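Local coordinates for protein fructosyl amine:oxygen oxidoreductase (Neosartorya fumigata, PDB 4WCT) that probably catalyses the FAD-dependent oxidative deglycation of fructosyl amines (Amadori products), consuming oxygen, at residues P86-F94 with Q409-R417; L245-R253 with R417-W428. All coordinates share one frame; numbering follows the deposited sequence. Where two conformers were deposited one is given.

Interaction 1 (P86-F94 with Q409-R417); sequences PRSAAFSTF and QKEVKDIVR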
loop_
_atom_site.group_PDB
_atom_site.type_symbol
_atom_site.label_atom_id
_atom_site.label_comp_id
_atom_site.label_asym_id
_atom_site.label_seq_id
_atom_site.Cartn_x
_atom_site.Cartn_y
_atom_site.Cartn_z
ATOM N N PRO A 86 17.329 2.413 -13.232
ATOM C CA PRO A 86 16.079 2.209 -13.945
ATOM C C PRO A 86 14.873 1.975 -13.017
ATOM O O PRO A 86 13.747 2.359 -13.368
ATOM C CB PRO A 86 16.376 0.973 -14.800
ATOM C CG PRO A 86 17.857 1.097 -15.102
ATOM C CD PRO A 86 18.448 1.661 -13.840
ATOM N N ARG A 87 15.097 1.280 -11.903
ATOM C CA ARG A 87 14.027 1.000 -10.966
ATOM C C ARG A 87 13.476 2.276 -10.317
ATOM O O ARG A 87 12.256 2.465 -10.229
ATOM C CB ARG A 87 14.485 0.016 -9.891
ATOM C CG ARG A 87 13.388 -0.327 -8.898
ATOM C CD ARG A 87 13.811 -1.462 -7.957
ATOM N NE ARG A 87 14.935 -1.077 -7.117
ATOM C CZ ARG A 87 14.866 -0.228 -6.091
ATOM N NH1 ARG A 87 13.702 0.301 -5.716
ATOM N NH2 ARG A 87 15.975 0.102 -5.436
ATOM N N SER A 88 14.347 3.138 -9.820
ATOM C CA SER A 88 13.879 4.381 -9.214
ATOM C C SER A 88 13.312 5.357 -10.250
ATOM O O SER A 88 12.382 6.132 -9.957
ATOM C CB SER A 88 15.014 5.048 -8.399
ATOM O OG SER A 88 16.081 5.524 -9.236
ATOM N N ALA A 89 13.853 5.337 -11.465
ATOM C CA ALA A 89 13.271 6.098 -12.547
ATOM C C ALA A 89 11.864 5.648 -12.907
ATOM O O ALA A 89 10.984 6.493 -13.166
ATOM C CB ALA A 89 14.153 6.042 -13.783
ATOM N N ALA A 90 11.633 4.336 -12.935
ATOM C CA ALA A 90 10.293 3.831 -13.089
ATOM C C ALA A 90 9.381 4.287 -11.948
ATOM O O ALA A 90 8.248 4.688 -12.169
ATOM C CB ALA A 90 10.308 2.317 -13.205
ATOM N N PHE A 91 9.864 4.210 -10.715
ATOM C CA PHE A 91 9.036 4.624 -9.595
ATOM C C PHE A 91 8.612 6.092 -9.728
ATOM O O PHE A 91 7.440 6.429 -9.507
ATOM C CB PHE A 91 9.716 4.359 -8.261
ATOM C CG PHE A 91 8.806 4.538 -7.091
ATOM C CD1 PHE A 91 7.777 3.625 -6.847
ATOM C CD2 PHE A 91 8.923 5.649 -6.282
ATOM C CE1 PHE A 91 6.885 3.824 -5.812
ATOM C CE2 PHE A 91 8.092 5.806 -5.178
ATOM C CZ PHE A 91 7.048 4.919 -4.974
ATOM N N SER A 92 9.547 6.943 -10.136
ATOM C CA SER A 92 9.270 8.365 -10.308
ATOM C C SER A 92 8.295 8.596 -11.448
ATOM O O SER A 92 7.489 9.526 -11.395
ATOM C CB SER A 92 10.550 9.138 -10.597
ATOM O OG SER A 92 11.324 9.280 -9.429
ATOM N N THR A 93 8.334 7.723 -12.455
ATOM C CA THR A 93 7.319 7.764 -13.525
ATOM C C THR A 93 5.913 7.476 -12.991
ATOM O O THR A 93 4.957 8.239 -13.257
ATOM C CB THR A 93 7.661 6.775 -14.637
ATOM O OG1 THR A 93 8.942 7.098 -15.189
ATOM C CG2 THR A 93 6.585 6.776 -15.707
ATOM N N PHE A 94 5.807 6.456 -12.143
ATOM C CA PHE A 94 4.528 6.158 -11.474
ATOM C C PHE A 94 4.066 7.333 -10.615
ATOM O O PHE A 94 2.922 7.777 -10.731
ATOM C CB PHE A 94 4.626 4.903 -10.620
ATOM C CG PHE A 94 4.613 3.627 -11.416
ATOM C CD1 PHE A 94 3.452 3.202 -12.043
ATOM C CD2 PHE A 94 5.697 2.787 -11.414
ATOM C CE1 PHE A 94 3.394 1.984 -12.689
ATOM C CE2 PHE A 94 5.684 1.612 -12.143
ATOM C CZ PHE A 94 4.509 1.166 -12.721
ATOM N N GLN A 409 4.085 1.658 -20.909
ATOM C CA GLN A 409 5.174 2.484 -21.407
ATOM C C GLN A 409 6.554 1.967 -21.061
ATOM O O GLN A 409 6.773 1.290 -20.041
ATOM C CB GLN A 409 5.030 3.945 -20.999
ATOM C CG GLN A 409 5.160 4.175 -19.520
ATOM C CD GLN A 409 4.822 5.594 -19.121
ATOM O OE1 GLN A 409 3.691 5.887 -18.773
ATOM N NE2 GLN A 409 5.766 6.489 -19.306
ATOM N N LYS A 410 7.500 2.282 -21.930
ATOM C CA LYS A 410 8.819 1.695 -21.827
ATOM C C LYS A 410 9.563 2.041 -20.555
ATOM O O LYS A 410 10.386 1.277 -20.114
ATOM C CB LYS A 410 9.687 2.045 -23.046
ATOM C CG LYS A 410 10.060 3.507 -23.155
ATOM C CD LYS A 410 10.635 3.815 -24.540
ATOM C CE LYS A 410 11.327 5.168 -24.588
ATOM N NZ LYS A 410 10.322 6.256 -24.705
ATOM N N GLU A 411 9.264 3.184 -19.950
ATOM C CA GLU A 411 9.967 3.621 -18.770
ATOM C C GLU A 411 9.601 2.763 -17.544
ATOM O O GLU A 411 10.290 2.813 -16.504
ATOM C CB GLU A 411 9.641 5.091 -18.488
ATOM C CG GLU A 411 10.178 6.064 -19.534
ATOM C CD GLU A 411 9.329 6.183 -20.785
ATOM O OE1 GLU A 411 8.192 5.638 -20.851
ATOM O OE2 GLU A 411 9.838 6.783 -21.756
ATOM N N VAL A 412 8.534 1.972 -17.651
ATOM C CA VAL A 412 8.148 1.105 -16.521
ATOM C C VAL A 412 8.030 -0.376 -16.863
ATOM O O VAL A 412 8.164 -1.212 -15.973
ATOM C CB VAL A 412 6.870 1.554 -15.771
ATOM C CG1 VAL A 412 6.913 3.024 -15.415
ATOM C CG2 VAL A 412 5.605 1.221 -16.521
ATOM N N LYS A 413 7.769 -0.710 -18.136
ATOM C CA LYS A 413 7.334 -2.054 -18.487
ATOM C C LYS A 413 8.347 -3.139 -18.071
ATOM O O LYS A 413 8.003 -4.180 -17.516
ATOM C CB LYS A 413 7.116 -2.111 -20.001
ATOM C CG LYS A 413 6.756 -3.479 -20.547
ATOM C CD LYS A 413 6.652 -3.435 -22.076
ATOM C CE LYS A 413 5.949 -4.673 -22.618
ATOM N NZ LYS A 413 6.613 -5.934 -22.187
ATOM N N ASP A 414 9.612 -2.863 -18.263
ATOM C CA ASP A 414 10.650 -3.862 -17.994
ATOM C C ASP A 414 11.060 -3.949 -16.518
ATOM O O ASP A 414 11.568 -4.962 -16.064
ATOM C CB ASP A 414 11.846 -3.586 -18.885
ATOM C CG ASP A 414 11.550 -3.865 -20.352
ATOM O OD1 ASP A 414 10.950 -4.912 -20.645
ATOM O OD2 ASP A 414 11.922 -3.032 -21.202
ATOM N N ILE A 415 10.698 -2.934 -15.750
ATOM C CA ILE A 415 10.912 -2.931 -14.313
ATOM C C ILE A 415 9.826 -3.734 -13.607
ATOM O O ILE A 415 10.099 -4.387 -12.618
ATOM C CB ILE A 415 10.951 -1.484 -13.792
ATOM C CG1 ILE A 415 12.144 -0.714 -14.383
ATOM C CG2 ILE A 415 11.031 -1.445 -12.279
ATOM C CD1 ILE A 415 13.471 -1.403 -14.199
ATOM N N VAL A 416 8.582 -3.636 -14.081
ATOM C CA VAL A 416 7.458 -4.282 -13.415
ATOM C C VAL A 416 7.072 -5.620 -14.061
ATOM O O VAL A 416 6.047 -6.196 -13.759
ATOM C CB VAL A 416 6.246 -3.336 -13.276
ATOM C CG1 VAL A 416 6.604 -2.083 -12.481
ATOM C CG2 VAL A 416 5.611 -3.014 -14.627
ATOM N N ARG A 417 7.902 -6.099 -14.995
ATOM C CA ARG A 417 7.637 -7.364 -15.671
ATOM C C ARG A 417 7.610 -8.600 -14.791
ATOM O O ARG A 417 8.214 -8.635 -13.715
ATOM C CB ARG A 417 8.705 -7.606 -16.743
ATOM C CG ARG A 417 10.068 -7.994 -16.212
ATOM C CD ARG A 417 11.009 -8.157 -17.398
ATOM N NE ARG A 417 12.415 -8.226 -17.013
ATOM C CZ ARG A 417 13.033 -9.298 -16.579
ATOM N NH1 ARG A 417 14.373 -9.253 -16.477
ATOM N NH2 ARG A 417 12.356 -10.448 -16.395
HETATM O O HOH W 1 13.115 2.911 -15.926
#
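The first turns of helix 86-102 pack against the turn of helix 410-413 and the chain that leaves it, with A90 on the helix and V412 and I415 across from it as the central residues. The methyl of A90 lets the backbones come close, the CA atoms of A90 and V412 lying 4.9 Å apart. A90 CB lies 3.7 Å from I415 CG1 and 3.3 Å from E411 O. I415 has CG1 beside its own backbone N (chi1 -64°), which lays that branch and CD1 along the N-terminal turn: I415 CD1 reaches P86 CB at 3.8 Å, while CG2 faces A90 CB and the CA of R87.

One turn on, T93 and F94 of the helix meet V412, whose CG1 has three neighbours, A90, T93 and F94, with CB and CG2 adding contacts to the F94 ring. V412 CG1 sits over one face of that ring, 4.1 Å from the F94 centroid and 23° off the normal, a CH-pi contact. V416 CG1 instead comes to the ring edge, close to F94 CE2. The family is that of FAD-dependent oxidoreductases, and the F94 side chain lies about 10 Å from the bound FAD; F399 of helix 393-404 and F368 meet its ring edge-to-face.

T93 turns its two branches to different tasks: OG1, beside the backbone N (chi1 -59°), donates to A89 O within the helix at 2.9 Å, and CG2 meets the amide NE2 of Q409 at 3.7 Å. That NE2 in turn donates to E411 OE1, which it meets from above the carboxylate plane, while K410 NZ forms a salt bridge with E411 OE2. No direct hydrogen bond joins the two segments; one water bridges them by donating to both P86 O and E411 O.

Interaction 2 (L245-R253 with R417-W428); sequences LLDFKKQLR and RWRPETAVDRDW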
loop_
_atom_site.group_PDB
_atom_site.type_symbol
_atom_site.label_atom_id
_atom_site.label_comp_id
_atom_site.label_asym_id
_atom_site.label_seq_id
_atom_site.Cartn_x
_atom_site.Cartn_y
_atom_site.Cartn_z
ATOM N N LEU A 245 -3.728 -17.603 -5.218
ATOM C CA LEU A 245 -4.555 -17.869 -6.398
ATOM C C LEU A 245 -3.750 -18.192 -7.638
ATOM O O LEU A 245 -4.300 -18.612 -8.647
ATOM C CB LEU A 245 -5.461 -16.665 -6.693
ATOM C CG LEU A 245 -6.493 -16.379 -5.620
ATOM C CD1 LEU A 245 -7.271 -15.146 -6.018
ATOM C CD2 LEU A 245 -7.442 -17.552 -5.422
ATOM N N LEU A 246 -2.446 -17.981 -7.567
ATOM C CA LEU A 246 -1.536 -18.257 -8.667
ATOM C C LEU A 246 -0.197 -18.617 -8.048
ATOM O O LEU A 246 0.169 -18.053 -7.024
ATOM C CB LEU A 246 -1.390 -17.026 -9.552
ATOM C CG LEU A 246 -0.420 -17.092 -10.720
ATOM C CD1 LEU A 246 -1.061 -17.914 -11.835
ATOM C CD2 LEU A 246 -0.060 -15.698 -11.207
ATOM N N ASP A 247 0.574 -19.464 -8.721
ATOM C CA ASP A 247 1.958 -19.677 -8.349
ATOM C C ASP A 247 2.857 -18.561 -8.874
ATOM O O ASP A 247 3.145 -18.482 -10.057
ATOM C CB ASP A 247 2.458 -21.044 -8.843
ATOM C CG ASP A 247 3.864 -21.369 -8.360
ATOM O OD1 ASP A 247 4.490 -20.560 -7.626
ATOM O OD2 ASP A 247 4.387 -22.430 -8.797
ATOM N N PHE A 248 3.150 -17.596 -7.999
ATOM C CA PHE A 248 3.968 -16.466 -8.366
ATOM C C PHE A 248 5.460 -16.772 -8.321
ATOM O O PHE A 248 6.293 -15.871 -8.543
ATOM C CB PHE A 248 3.645 -15.287 -7.442
ATOM C CG PHE A 248 2.463 -14.485 -7.875
ATOM C CD1 PHE A 248 2.612 -13.494 -8.814
ATOM C CD2 PHE A 248 1.205 -14.746 -7.370
ATOM C CE1 PHE A 248 1.537 -12.732 -9.217
ATOM C CE2 PHE A 248 0.120 -13.996 -7.783
ATOM C CZ PHE A 248 0.300 -12.988 -8.705
ATOM N N LYS A 249 5.821 -18.035 -8.076
ATOM C CA LYS A 249 7.231 -18.455 -8.157
ATOM C C LYS A 249 8.085 -17.627 -7.201
ATOM O O LYS A 249 9.176 -17.171 -7.545
ATOM C CB LYS A 249 7.739 -18.333 -9.597
ATOM C CG LYS A 249 6.905 -19.136 -10.583
ATOM C CD LYS A 249 6.938 -20.619 -10.252
ATOM C CE LYS A 249 6.285 -21.452 -11.347
ATOM N NZ LYS A 249 5.910 -22.816 -10.889
ATOM N N LYS A 250 7.533 -17.392 -6.012
ATOM C CA LYS A 250 8.196 -16.644 -4.938
ATOM C C LYS A 250 8.335 -15.140 -5.151
ATOM O O LYS A 250 8.920 -14.466 -4.309
ATOM C CB LYS A 250 9.539 -17.258 -4.540
ATOM C CG LYS A 250 9.417 -18.718 -4.156
ATOM C CD LYS A 250 10.775 -19.250 -3.699
ATOM C CE LYS A 250 10.724 -20.741 -3.428
ATOM N NZ LYS A 250 12.054 -21.228 -2.945
ATOM N N GLN A 251 7.630 -14.596 -6.139
ATOM C CA GLN A 251 7.753 -13.193 -6.433
ATOM C C GLN A 251 6.992 -12.317 -5.441
ATOM O O GLN A 251 7.281 -11.121 -5.327
ATOM C CB GLN A 251 7.295 -12.862 -7.855
ATOM C CG GLN A 251 8.171 -13.467 -8.939
ATOM C CD GLN A 251 7.631 -13.156 -10.311
ATOM O OE1 GLN A 251 7.931 -12.112 -10.900
ATOM N NE2 GLN A 251 6.706 -13.962 -10.744
ATOM N N LEU A 252 6.075 -12.898 -4.684
ATOM C CA LEU A 252 5.345 -12.147 -3.656
ATOM C C LEU A 252 5.667 -12.655 -2.274
ATOM O O LEU A 252 5.558 -13.851 -1.995
ATOM C CB LEU A 252 3.836 -12.201 -3.907
ATOM C CG LEU A 252 3.305 -11.575 -5.201
ATOM C CD1 LEU A 252 1.771 -11.731 -5.230
ATOM C CD2 LEU A 252 3.686 -10.099 -5.371
ATOM N N ARG A 253 5.867 -11.715 -1.340
ATOM C CA ARG A 253 5.913 -12.034 0.074
ATOM C C ARG A 253 4.807 -11.286 0.784
ATOM O O ARG A 253 4.945 -10.102 1.028
ATOM C CB ARG A 253 7.255 -11.649 0.688
ATOM C CG ARG A 253 7.358 -12.036 2.129
ATOM C CD ARG A 253 8.628 -11.543 2.818
ATOM N NE ARG A 253 8.628 -10.092 2.955
ATOM C CZ ARG A 253 9.683 -9.385 3.339
ATOM N NH1 ARG A 253 10.813 -10.006 3.714
ATOM N NH2 ARG A 253 9.606 -8.063 3.328
ATOM N N ARG A 417 7.902 -6.099 -14.995
ATOM C CA ARG A 417 7.637 -7.364 -15.671
ATOM C C ARG A 417 7.610 -8.600 -14.791
ATOM O O ARG A 417 8.214 -8.635 -13.715
ATOM C CB ARG A 417 8.705 -7.606 -16.743
ATOM C CG ARG A 417 10.068 -7.994 -16.212
ATOM C CD ARG A 417 11.009 -8.157 -17.398
ATOM N NE ARG A 417 12.415 -8.226 -17.013
ATOM C CZ ARG A 417 13.033 -9.298 -16.579
ATOM N NH1 ARG A 417 14.373 -9.253 -16.477
ATOM N NH2 ARG A 417 12.356 -10.448 -16.395
ATOM N N TRP A 418 6.975 -9.661 -15.306
ATOM C CA TRP A 418 7.114 -11.000 -14.742
ATOM C C TRP A 418 8.583 -11.445 -14.685
ATOM O O TRP A 418 9.311 -11.307 -15.690
ATOM C CB TRP A 418 6.284 -11.969 -15.573
ATOM C CG TRP A 418 6.198 -13.344 -15.065
ATOM C CD1 TRP A 418 6.880 -14.442 -15.526
ATOM C CD2 TRP A 418 5.268 -13.838 -14.080
ATOM N NE1 TRP A 418 6.538 -15.533 -14.795
ATOM C CE2 TRP A 418 5.508 -15.216 -13.947
ATOM C CE3 TRP A 418 4.246 -13.255 -13.319
ATOM C CZ2 TRP A 418 4.810 -16.018 -13.027
ATOM C CZ3 TRP A 418 3.506 -14.069 -12.465
ATOM C CH2 TRP A 418 3.837 -15.417 -12.282
ATOM N N ARG A 419 9.055 -11.820 -13.495
ATOM C CA ARG A 419 10.507 -11.927 -13.249
ATOM C C ARG A 419 10.820 -12.992 -12.179
ATOM O O ARG A 419 11.492 -12.712 -11.180
ATOM C CB ARG A 419 11.131 -10.564 -12.923
ATOM C CG ARG A 419 10.515 -9.782 -11.756
ATOM C CD ARG A 419 10.937 -8.315 -11.799
ATOM N NE ARG A 419 10.589 -7.584 -10.580
ATOM C CZ ARG A 419 9.425 -6.993 -10.361
ATOM N NH1 ARG A 419 8.460 -7.028 -11.245
ATOM N NH2 ARG A 419 9.237 -6.359 -9.219
ATOM N N PRO A 420 10.309 -14.212 -12.369
ATOM C CA PRO A 420 10.535 -15.301 -11.400
ATOM C C PRO A 420 12.017 -15.592 -11.151
ATOM O O PRO A 420 12.397 -15.978 -10.035
ATOM C CB PRO A 420 9.836 -16.496 -12.038
ATOM C CG PRO A 420 9.861 -16.204 -13.512
ATOM C CD PRO A 420 9.676 -14.703 -13.608
ATOM N N GLU A 421 12.868 -15.283 -12.125
ATOM C CA GLU A 421 14.309 -15.484 -11.938
ATOM C C GLU A 421 14.865 -14.695 -10.765
ATOM O O GLU A 421 15.846 -15.113 -10.130
ATOM C CB GLU A 421 15.094 -15.197 -13.227
ATOM C CG GLU A 421 15.185 -13.755 -13.682
ATOM C CD GLU A 421 13.941 -13.241 -14.405
ATOM O OE1 GLU A 421 12.939 -13.973 -14.547
ATOM O OE2 GLU A 421 13.947 -12.051 -14.789
ATOM N N THR A 422 14.227 -13.568 -10.435
ATOM C CA THR A 422 14.709 -12.741 -9.339
ATOM C C THR A 422 14.372 -13.298 -7.950
ATOM O O THR A 422 14.802 -12.730 -6.948
ATOM C CB THR A 422 14.136 -11.303 -9.404
ATOM O OG1 THR A 422 12.725 -11.343 -9.193
ATOM C CG2 THR A 422 14.436 -10.625 -10.760
ATOM N N ALA A 423 13.545 -14.341 -7.871
ATOM C CA ALA A 423 13.008 -14.832 -6.601
ATOM C C ALA A 423 13.435 -16.276 -6.329
ATOM O O ALA A 423 13.024 -16.879 -5.323
ATOM C CB ALA A 423 11.499 -14.780 -6.609
ATOM N N VAL A 424 14.337 -16.788 -7.149
ATOM C CA VAL A 424 14.878 -18.137 -6.892
ATOM C C VAL A 424 15.635 -18.146 -5.557
ATOM O O VAL A 424 16.404 -17.222 -5.265
ATOM C CB VAL A 424 15.793 -18.594 -8.058
ATOM C CG1 VAL A 424 16.452 -19.919 -7.733
ATOM C CG2 VAL A 424 14.975 -18.707 -9.336
ATOM N N ASP A 425 15.302 -19.105 -4.703
ATOM C CA ASP A 425 15.833 -19.186 -3.331
ATOM C C ASP A 425 15.657 -17.887 -2.546
ATOM O O ASP A 425 16.509 -17.512 -1.735
ATOM C CB ASP A 425 17.310 -19.591 -3.296
ATOM C CG ASP A 425 17.571 -20.894 -4.025
ATOM O OD1 ASP A 425 16.696 -21.776 -3.981
ATOM O OD2 ASP A 425 18.599 -20.990 -4.721
ATOM N N ARG A 426 14.536 -17.208 -2.777
ATOM C CA ARG A 426 14.265 -15.993 -2.025
ATOM C C ARG A 426 14.455 -16.209 -0.515
ATOM O O ARG A 426 13.933 -17.167 0.075
ATOM C CB ARG A 426 12.829 -15.573 -2.281
ATOM C CG ARG A 426 12.472 -14.264 -1.606
ATOM C CD ARG A 426 11.323 -13.585 -2.287
ATOM N NE ARG A 426 10.960 -12.342 -1.618
ATOM C CZ ARG A 426 10.006 -11.523 -2.028
ATOM N NH1 ARG A 426 9.163 -11.906 -2.967
ATOM N NH2 ARG A 426 9.805 -10.382 -1.391
ATOM N N ASP A 427 15.105 -15.246 0.132
ATOM C CA ASP A 427 15.164 -15.173 1.585
ATOM C C ASP A 427 13.995 -14.385 2.127
ATOM O O ASP A 427 13.949 -13.147 1.969
ATOM C CB ASP A 427 16.436 -14.456 2.010
ATOM C CG ASP A 427 16.576 -14.340 3.508
ATOM O OD1 ASP A 427 15.774 -14.907 4.269
ATOM O OD2 ASP A 427 17.598 -13.759 3.923
ATOM N N TRP A 428 13.017 -15.096 2.682
ATOM C CA TRP A 428 11.802 -14.448 3.145
ATOM C C TRP A 428 12.062 -13.477 4.280
ATOM O O TRP A 428 11.172 -12.709 4.629
ATOM C CB TRP A 428 10.764 -15.461 3.609
ATOM C CG TRP A 428 10.293 -16.397 2.540
ATOM C CD1 TRP A 428 10.445 -17.757 2.530
ATOM C CD2 TRP A 428 9.653 -16.052 1.303
ATOM N NE1 TRP A 428 9.923 -18.280 1.376
ATOM C CE2 TRP A 428 9.410 -17.259 0.614
ATOM C CE3 TRP A 428 9.150 -14.865 0.774
ATOM C CZ2 TRP A 428 8.757 -17.299 -0.615
ATOM C CZ3 TRP A 428 8.522 -14.896 -0.454
ATOM C CH2 TRP A 428 8.263 -16.120 -1.101
HETATM O O HOH W 2 11.394 -18.210 -8.721
HETATM O O HOH W 3 13.131 -19.633 -0.783
HETATM O O HOH W 4 13.477 -21.169 -5.370
#
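The side-chain amide of Q251 stands almost upright on the six-membered ring of W418, the two planes 87° apart, with NE2 3.3 Å above one face. An extended chain beyond CG carries the amide there, where both ends are held: NE2 donates to F248 O, and Q251 OE1 accepts from R419 N at 2.8 Å, the donor lying above the carbonyl plane. The F248 ring meets W418 obliquely, with L246 CD2 beside W418 CH2.

At the type I' turn of F248 to Q251, A423 CB fits against the carbonyl oxygens of K249 and K250. R426, its chain extended from CG to NE, sends NH1 to K250 O in a nearly straight bond (2.9 Å, 164°) within the guanidinium plane, while R253 CB covers one face of that group, 3.5 Å above it. The R253 and W428 side chains run alongside in opposing senses, guanidinium and indole planes 43° apart; R253 CG lies 3.6 Å from W428 CE3, and NH1 donates to W428 O from above the carbonyl plane and also hydrogen-bonds A430 O. The K250 chain runs past the W428 indole, CG near CZ2, and its NZ hydrogen-bonds Q317 OE1.

Salt bridges from R253 to D362 and from R419 to D365 extend the contact, and L246, F248 and L252 pack on strand 379-383, with F248 and Q251 also touching strand 369-372.

Overall arrangement
From the N terminus, helix 86-102 comes first; its opening turns meet 409-417 across more than 300 residues, so interaction 1 closes a loop from 86-94 to 409-417. Between these ends lies 245-253, the loop leading from strand 233-236 of the parallel-rich sheet to strand 253-263 of the larger mixed sheet. Interaction 2 pairs it with 417-428, which starts at the last residue of 409-417, and closes a loop of some 160 residues; the two loops therefore cross rather than nest. R417 belongs to both second segments, and the centres are about 19 Å apart. One continuous run, 409-428, thus passes from helix 86-102 to the connection between the two sheets.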